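Local coordinates for hypothetical protein PA4535 (Pseudomonas aeruginosa, PDB 1Y0K) that is of unknown function but belongs to a putative endonuclease family of the PD-(D/E)XK clan, so it may act on nucleic acid, at residues A[4-7]-A[8-12]; A[117-120]-A[121-125]. All coordinates share one frame; numbering follows the deposited sequence.

Contact 1 (A[4-7]-A[8-12]); sequences ADYL and RLLTR
Asp5 and Arg8, one turn apart on a single helix, meet through a salt bridge in which NH1 of Arg8 lies 2.9 Å from OD1 of Asp5. The carboxylate and guanidinium planes stand 60° apart, and the nitrogen comes to OD1 from above the carboxylate plane, so this is one bent bond (139° at the hydrogen) rather than a flat, two-pronged pairing. Arg8 reaches back because its CG lies anti to the carbonyl carbon and the chain then runs extended to NE; the same NH1 rests 3.6 Å from CB of Ala4, so a methyl flanks the charged nitrogen.

Tyr6 and Leu10 form the apolar counterpart, four residues apart. A first torsion of -172° sends the Tyr6 ring toward the C-terminal end of the helix, where Leu10 lies over one face, offset toward the rim, its CD1 3.7 Å from Tyr6 CE2. CD1 of Leu9 approaches the same ring obliquely and more loosely.

Thr11 turns its hydroxyl back on the helix: OG1 donates to Leu7 O at 2.8 Å, and the amide of Thr11 reaches that oxygen from the opposite face of the carbonyl plane, so two bonds grip one acceptor. A water accepts from Arg12 NH1 and donates to Asp5 O, a carbonyl that already takes the amide of Leu9.

Beyond the segments, Leu9 touches Ala205, and Thr11 lies against Pro106 and Lys148. An acid three residues before its base, and a threonine hydroxyl returned to the carbonyl four residues back, are familiar arrangements of a solvent-facing alpha-helix, here the first turns of helix 3-23.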
ATOM      1  N   ALA A   4      10.836  24.344  -1.416  1.00 23.99           N
ATOM      2  CA  ALA A   4       9.589  24.638  -2.119  1.00 23.09           C
ATOM      3  C   ALA A   4       9.547  23.894  -3.445  1.00 22.15           C
ATOM      4  O   ALA A   4       8.552  23.254  -3.777  1.00 21.82           O
ATOM      5  CB  ALA A   4       9.446  26.128  -2.343  1.00 23.37           C
ATOM      6  N   ASP A   5      10.647  23.951  -4.189  1.00 21.40           N
ATOM      7  CA  ASP A   5      10.700  23.286  -5.483  1.00 21.42           C
ATOM      8  C   ASP A   5      10.741  21.765  -5.319  1.00 21.34           C
ATOM      9  O   ASP A   5      10.204  21.045  -6.157  1.00 21.52           O
ATOM     10  CB  ASP A   5      11.858  23.802  -6.344  1.00 20.67           C
ATOM     11  CG  ASP A   5      11.546  25.147  -7.020  1.00 21.19           C
ATOM     12  OD1 ASP A   5      10.347  25.511  -7.156  1.00 20.85           O
ATOM     13  OD2 ASP A   5      12.513  25.841  -7.422  1.00 20.30           O
ATOM     14  N   TYR A   6      11.339  21.282  -4.230  1.00 21.93           N
ATOM     15  CA  TYR A   6      11.337  19.825  -3.972  1.00 21.83           C
ATOM     16  C   TYR A   6       9.926  19.309  -3.677  1.00 21.42           C
ATOM     17  O   TYR A   6       9.497  18.284  -4.215  1.00 20.63           O
ATOM     18  CB  TYR A   6      12.309  19.424  -2.854  1.00 22.96           C
ATOM     19  CG  TYR A   6      12.445  17.915  -2.714  1.00 24.26           C
ATOM     20  CD1 TYR A   6      12.904  17.137  -3.778  1.00 24.90           C
ATOM     21  CD2 TYR A   6      12.101  17.269  -1.521  1.00 25.88           C
ATOM     22  CE1 TYR A   6      13.018  15.745  -3.667  1.00 25.92           C
ATOM     23  CE2 TYR A   6      12.222  15.878  -1.394  1.00 26.28           C
ATOM     24  CZ  TYR A   6      12.680  15.126  -2.474  1.00 25.85           C
ATOM     25  OH  TYR A   6      12.800  13.753  -2.374  1.00 26.73           O
ATOM     26  N   LEU A   7       9.200  20.043  -2.843  1.00 20.79           N
ATOM     27  CA  LEU A   7       7.817  19.698  -2.532  1.00 20.86           C
ATOM     28  C   LEU A   7       6.946  19.785  -3.790  1.00 20.55           C
ATOM     29  O   LEU A   7       6.040  18.965  -3.981  1.00 20.19           O
ATOM     30  CB  LEU A   7       7.280  20.610  -1.425  1.00 20.92           C
ATOM     31  CG  LEU A   7       7.783  20.385   0.003  1.00 21.93           C
ATOM     32  CD1 LEU A   7       7.340  21.519   0.911  1.00 24.10           C
ATOM     33  CD2 LEU A   7       7.293  19.036   0.543  1.00 22.66           C
ATOM     34  N   ARG A   8       7.225  20.771  -4.651  1.00 20.10           N
ATOM     35  CA  ARG A   8       6.557  20.865  -5.958  1.00 19.75           C
ATOM     36  C   ARG A   8       6.816  19.633  -6.824  1.00 19.15           C
ATOM     37  O   ARG A   8       5.899  19.118  -7.459  1.00 19.10           O
ATOM     38  CB  ARG A   8       6.993  22.114  -6.719  1.00 20.15           C
ATOM     39  CG  ARG A   8       6.268  23.363  -6.285  1.00 21.59           C
ATOM     40  CD  ARG A   8       6.736  24.584  -7.068  1.00 22.88           C
ATOM     41  NE  ARG A   8       6.159  25.777  -6.469  1.00 24.70           N
ATOM     42  CZ  ARG A   8       6.831  26.688  -5.773  1.00 26.17           C
ATOM     43  NH1 ARG A   8       8.149  26.599  -5.614  1.00 24.48           N
ATOM     44  NH2 ARG A   8       6.172  27.718  -5.254  1.00 28.31           N
ATOM     45  N   LEU A   9       8.065  19.176  -6.852  1.00 18.67           N
ATOM     46  CA  LEU A   9       8.427  17.962  -7.571  1.00 18.89           C
ATOM     47  C   LEU A   9       7.579  16.797  -7.047  1.00 18.44           C
ATOM     48  O   LEU A   9       6.989  16.049  -7.819  1.00 17.95           O
ATOM     49  CB  LEU A   9       9.922  17.652  -7.374  1.00 19.47           C
ATOM     50  CG  LEU A   9      10.604  16.572  -8.225  1.00 21.42           C
ATOM     51  CD1 LEU A   9      12.120  16.593  -7.973  1.00 23.05           C
ATOM     52  CD2 LEU A   9      10.051  15.187  -7.958  1.00 24.73           C
ATOM     53  N   LEU A  10       7.523  16.648  -5.729  1.00 18.32           N
ATOM     54  CA  LEU A  10       6.754  15.545  -5.147  1.00 18.36           C
ATOM     55  C   LEU A  10       5.247  15.661  -5.434  1.00 18.54           C
ATOM     56  O   LEU A  10       4.570  14.651  -5.623  1.00 18.70           O
ATOM     57  CB  LEU A  10       7.030  15.423  -3.648  1.00 18.68           C
ATOM     58  CG  LEU A  10       8.480  15.134  -3.256  1.00 18.33           C
ATOM     59  CD1 LEU A  10       8.607  15.107  -1.744  1.00 20.66           C
ATOM     60  CD2 LEU A  10       8.971  13.801  -3.862  1.00 19.55           C
ATOM     61  N   THR A  11       4.739  16.891  -5.494  1.00 18.67           N
ATOM     62  CA  THR A  11       3.345  17.131  -5.888  1.00 19.10           C
ATOM     63  C   THR A  11       3.071  16.748  -7.348  1.00 19.01           C
ATOM     64  O   THR A  11       2.054  16.119  -7.640  1.00 18.95           O
ATOM     65  CB  THR A  11       2.910  18.595  -5.591  1.00 19.51           C
ATOM     66  OG1 THR A  11       3.251  18.927  -4.242  1.00 20.06           O
ATOM     67  CG2 THR A  11       1.404  18.766  -5.769  1.00 20.71           C
ATOM     68  N   ARG A  12       3.964  17.125  -8.265  1.00 18.74           N
ATOM     69  CA  ARG A  12       3.808  16.741  -9.677  1.00 19.02           C
ATOM     70  C   ARG A  12       3.864  15.221  -9.846  1.00 18.86           C
ATOM     71  O   ARG A  12       3.105  14.640 -10.623  1.00 18.64           O
ATOM     72  CB  ARG A  12       4.855  17.429 -10.561  1.00 19.17           C
ATOM     73  CG  ARG A  12       4.675  18.944 -10.649  1.00 19.99           C
ATOM     74  CD  ARG A  12       5.486  19.546 -11.815  1.00 19.57           C
ATOM     75  NE  ARG A  12       6.864  19.062 -11.806  1.00 20.88           N
ATOM     76  CZ  ARG A  12       7.844  19.586 -11.077  1.00 19.43           C
ATOM     77  NH1 ARG A  12       7.623  20.640 -10.293  1.00 19.46           N
ATOM     78  NH2 ARG A  12       9.052  19.041 -11.135  1.00 19.69           N
TER
HETATM   79  O   HOH W   1       9.976  21.507  -8.800  1.00 22.16           O

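Contact 2 (A[117-120]-A[121-125]); sequences RLAP and TLRKK
This is a local contact within the opening turn of helix 119-132, where the chain enters the helix from a turn and three successive i to i+4 backbone bonds begin. The amide of Leu122 donates to Leu118 O at 3.0 Å and that of Arg123 to Ala119 O at 2.8 Å, both nearly straight; Lys124 N to Pro120 O is longer, at 3.2 Å. Proline suits the first turn, where an amide has no carbonyl of its own helix behind it to bond; its nitrogen has no hydrogen to give. The amide of Thr121 is served by a water 3.0 Å from its N, which in turn donates to Arg117 O, bridging the turn and the helix start.

The chief side-chain meeting is between Ala119 and Arg123. The methyl of Ala119 sits over the centre of one guanidinium face, its CB 3.5 Å from Arg123 CZ. Arg123 achieves this by placing CG anti to the carbonyl carbon (chi1 -69°), and its extended chain reaches back past the carbonyl of Ala119. A salt bridge from NE to Glu163 secures the charged end, while the small alanine lets the flat group lie close.

On another side of the helix, CB of Leu118 lies 3.9 Å from CD1 of Leu122, two buried leucines one turn apart. They turn toward the central sheet: Leu118 rests on Ala143 and Val145 of strand 140-146, and Leu122 on Leu141 of that strand and Phe70 of strand 65-73. Tyr164 of helix 162-166 packs against Leu118, Ala119 and Leu122, so this turn packs on both the central sheet and helix 162-166.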
ATOM      1  N   ARG A 117      -4.803   7.253   7.907  1.00 14.64           N
ATOM      2  CA  ARG A 117      -5.556   7.502   6.683  1.00 14.40           C
ATOM      3  C   ARG A 117      -6.155   6.224   6.084  1.00 14.61           C
ATOM      4  O   ARG A 117      -7.080   6.294   5.271  1.00 15.51           O
ATOM      5  CB  ARG A 117      -4.696   8.200   5.628  1.00 14.18           C
ATOM      6  CG  ARG A 117      -4.312   9.634   5.963  1.00 16.91           C
ATOM      7  CD  ARG A 117      -5.517  10.568   5.983  1.00 20.89           C
ATOM      8  NE  ARG A 117      -5.103  11.964   6.158  1.00 21.67           N
ATOM      9  CZ  ARG A 117      -5.018  12.842   5.168  1.00 23.59           C
ATOM     10  NH1 ARG A 117      -5.323  12.482   3.923  1.00 23.66           N
ATOM     11  NH2 ARG A 117      -4.622  14.086   5.416  1.00 24.47           N
ATOM     12  N   LEU A 118      -5.609   5.072   6.476  1.00 15.13           N
ATOM     13  CA  LEU A 118      -6.095   3.782   5.984  1.00 15.18           C
ATOM     14  C   LEU A 118      -7.367   3.340   6.702  1.00 15.54           C
ATOM     15  O   LEU A 118      -8.064   2.421   6.241  1.00 15.59           O
ATOM     16  CB  LEU A 118      -5.029   2.711   6.192  1.00 15.57           C
ATOM     17  CG  LEU A 118      -3.860   2.549   5.216  1.00 17.47           C
ATOM     18  CD1 LEU A 118      -3.244   3.850   4.788  1.00 20.33           C
ATOM     19  CD2 LEU A 118      -2.803   1.611   5.850  1.00 16.23           C
ATOM     20  N   ALA A 119      -7.660   3.972   7.833  1.00 15.34           N
ATOM     21  CA  ALA A 119      -8.672   3.427   8.748  1.00 15.93           C
ATOM     22  C   ALA A 119     -10.091   3.364   8.163  1.00 16.94           C
ATOM     23  O   ALA A 119     -10.753   2.331   8.283  1.00 17.15           O
ATOM     24  CB  ALA A 119      -8.651   4.167  10.084  1.00 16.34           C
ATOM     25  N   PRO A 120     -10.574   4.458   7.540  1.00 17.62           N
ATOM     26  CA  PRO A 120     -11.951   4.407   7.032  1.00 18.25           C
ATOM     27  C   PRO A 120     -12.217   3.212   6.111  1.00 18.61           C
ATOM     28  O   PRO A 120     -13.200   2.485   6.301  1.00 17.93           O
ATOM     29  CB  PRO A 120     -12.092   5.743   6.300  1.00 18.67           C
ATOM     30  CG  PRO A 120     -11.179   6.659   7.097  1.00 19.18           C
ATOM     31  CD  PRO A 120      -9.970   5.789   7.311  1.00 18.08           C
ATOM     32  N   THR A 121     -11.331   2.989   5.144  1.00 18.23           N
ATOM     33  CA  THR A 121     -11.509   1.890   4.200  1.00 18.24           C
ATOM     34  C   THR A 121     -11.322   0.535   4.880  1.00 17.58           C
ATOM     35  O   THR A 121     -12.106  -0.390   4.652  1.00 16.57           O
ATOM     36  CB  THR A 121     -10.569   2.063   2.981  1.00 18.49           C
ATOM     37  OG1 THR A 121     -10.975   3.235   2.267  1.00 20.63           O
ATOM     38  CG2 THR A 121     -10.672   0.878   2.037  1.00 19.08           C
ATOM     39  N   LEU A 122     -10.293   0.417   5.717  1.00 16.23           N
ATOM     40  CA  LEU A 122     -10.065  -0.846   6.427  1.00 16.41           C
ATOM     41  C   LEU A 122     -11.240  -1.236   7.331  1.00 16.55           C
ATOM     42  O   LEU A 122     -11.594  -2.414   7.397  1.00 16.82           O
ATOM     43  CB  LEU A 122      -8.745  -0.840   7.188  1.00 16.45           C
ATOM     44  CG  LEU A 122      -7.507  -0.960   6.273  1.00 15.71           C
ATOM     45  CD1 LEU A 122      -6.246  -0.857   7.093  1.00 17.05           C
ATOM     46  CD2 LEU A 122      -7.498  -2.293   5.485  1.00 18.31           C
ATOM     47  N   ARG A 123     -11.852  -0.249   7.994  1.00 16.25           N
ATOM     48  CA  ARG A 123     -13.049  -0.497   8.822  1.00 16.96           C
ATOM     49  C   ARG A 123     -14.221  -1.028   7.987  1.00 17.43           C
ATOM     50  O   ARG A 123     -14.899  -1.974   8.399  1.00 18.37           O
ATOM     51  CB  ARG A 123     -13.472   0.771   9.571  1.00 16.49           C
ATOM     52  CG  ARG A 123     -12.480   1.176  10.658  1.00 16.82           C
ATOM     53  CD  ARG A 123     -12.778   2.560  11.227  1.00 15.47           C
ATOM     54  NE  ARG A 123     -11.707   3.006  12.120  1.00 16.30           N
ATOM     55  CZ  ARG A 123     -11.345   4.276  12.287  1.00 16.71           C
ATOM     56  NH1 ARG A 123     -11.963   5.249  11.627  1.00 16.89           N
ATOM     57  NH2 ARG A 123     -10.349   4.572  13.108  1.00 17.77           N
ATOM     58  N   LYS A 124     -14.442  -0.416   6.824  1.00 18.02           N
ATOM     59  CA  LYS A 124     -15.523  -0.819   5.922  1.00 19.42           C
ATOM     60  C   LYS A 124     -15.296  -2.234   5.404  1.00 18.44           C
ATOM     61  O   LYS A 124     -16.221  -3.063   5.391  1.00 17.90           O
ATOM     62  CB  LYS A 124     -15.650   0.143   4.740  1.00 19.59           C
ATOM     63  CG  LYS A 124     -16.185   1.533   5.075  1.00 21.79           C
ATOM     64  CD  LYS A 124     -16.284   2.376   3.795  1.00 22.74           C
ATOM     65  CE  LYS A 124     -16.875   3.765   4.056  1.00 27.51           C
ATOM     66  NZ  LYS A 124     -18.358   3.734   4.262  1.00 30.41           N
ATOM     67  N   LYS A 125     -14.062  -2.518   4.980  1.00 17.58           N
ATOM     68  CA  LYS A 125     -13.719  -3.884   4.531  1.00 16.97           C
ATOM     69  C   LYS A 125     -13.891  -4.920   5.632  1.00 17.09           C
ATOM     70  O   LYS A 125     -14.522  -5.961   5.420  1.00 16.57           O
ATOM     71  CB  LYS A 125     -12.280  -3.954   4.023  1.00 16.63           C
ATOM     72  CG  LYS A 125     -12.026  -3.294   2.699  1.00 17.78           C
ATOM     73  CD  LYS A 125     -10.614  -3.671   2.235  1.00 18.27           C
ATOM     74  CE  LYS A 125     -10.284  -3.110   0.865  1.00 20.28           C
ATOM     75  NZ  LYS A 125     -11.139  -3.685  -0.212  1.00 20.21           N
TER
HETATM   76  O   HOH W   2      -9.202   4.851   4.091  1.00 24.14           O

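Both contacts are one-turn arrangements on a single helix, but they hold different elements: contact 1 belongs to helix 3-23, contact 2 to the start of helix 119-132. Their centres are 28 Å apart and their nearest atoms about 13 Å, so they do not touch. Contact 1 is a surface contact with no buried residue, and charge there is paired within the helix itself. Contact 2 is partly buried and closer to the centre of the chain; its leucines face the central sheet, and Arg123 finds its acid, Glu163, on helix 162-166. In each a water bridges polar groups: within helix 3-23 in contact 1, from the preceding turn to the helix start in contact 2.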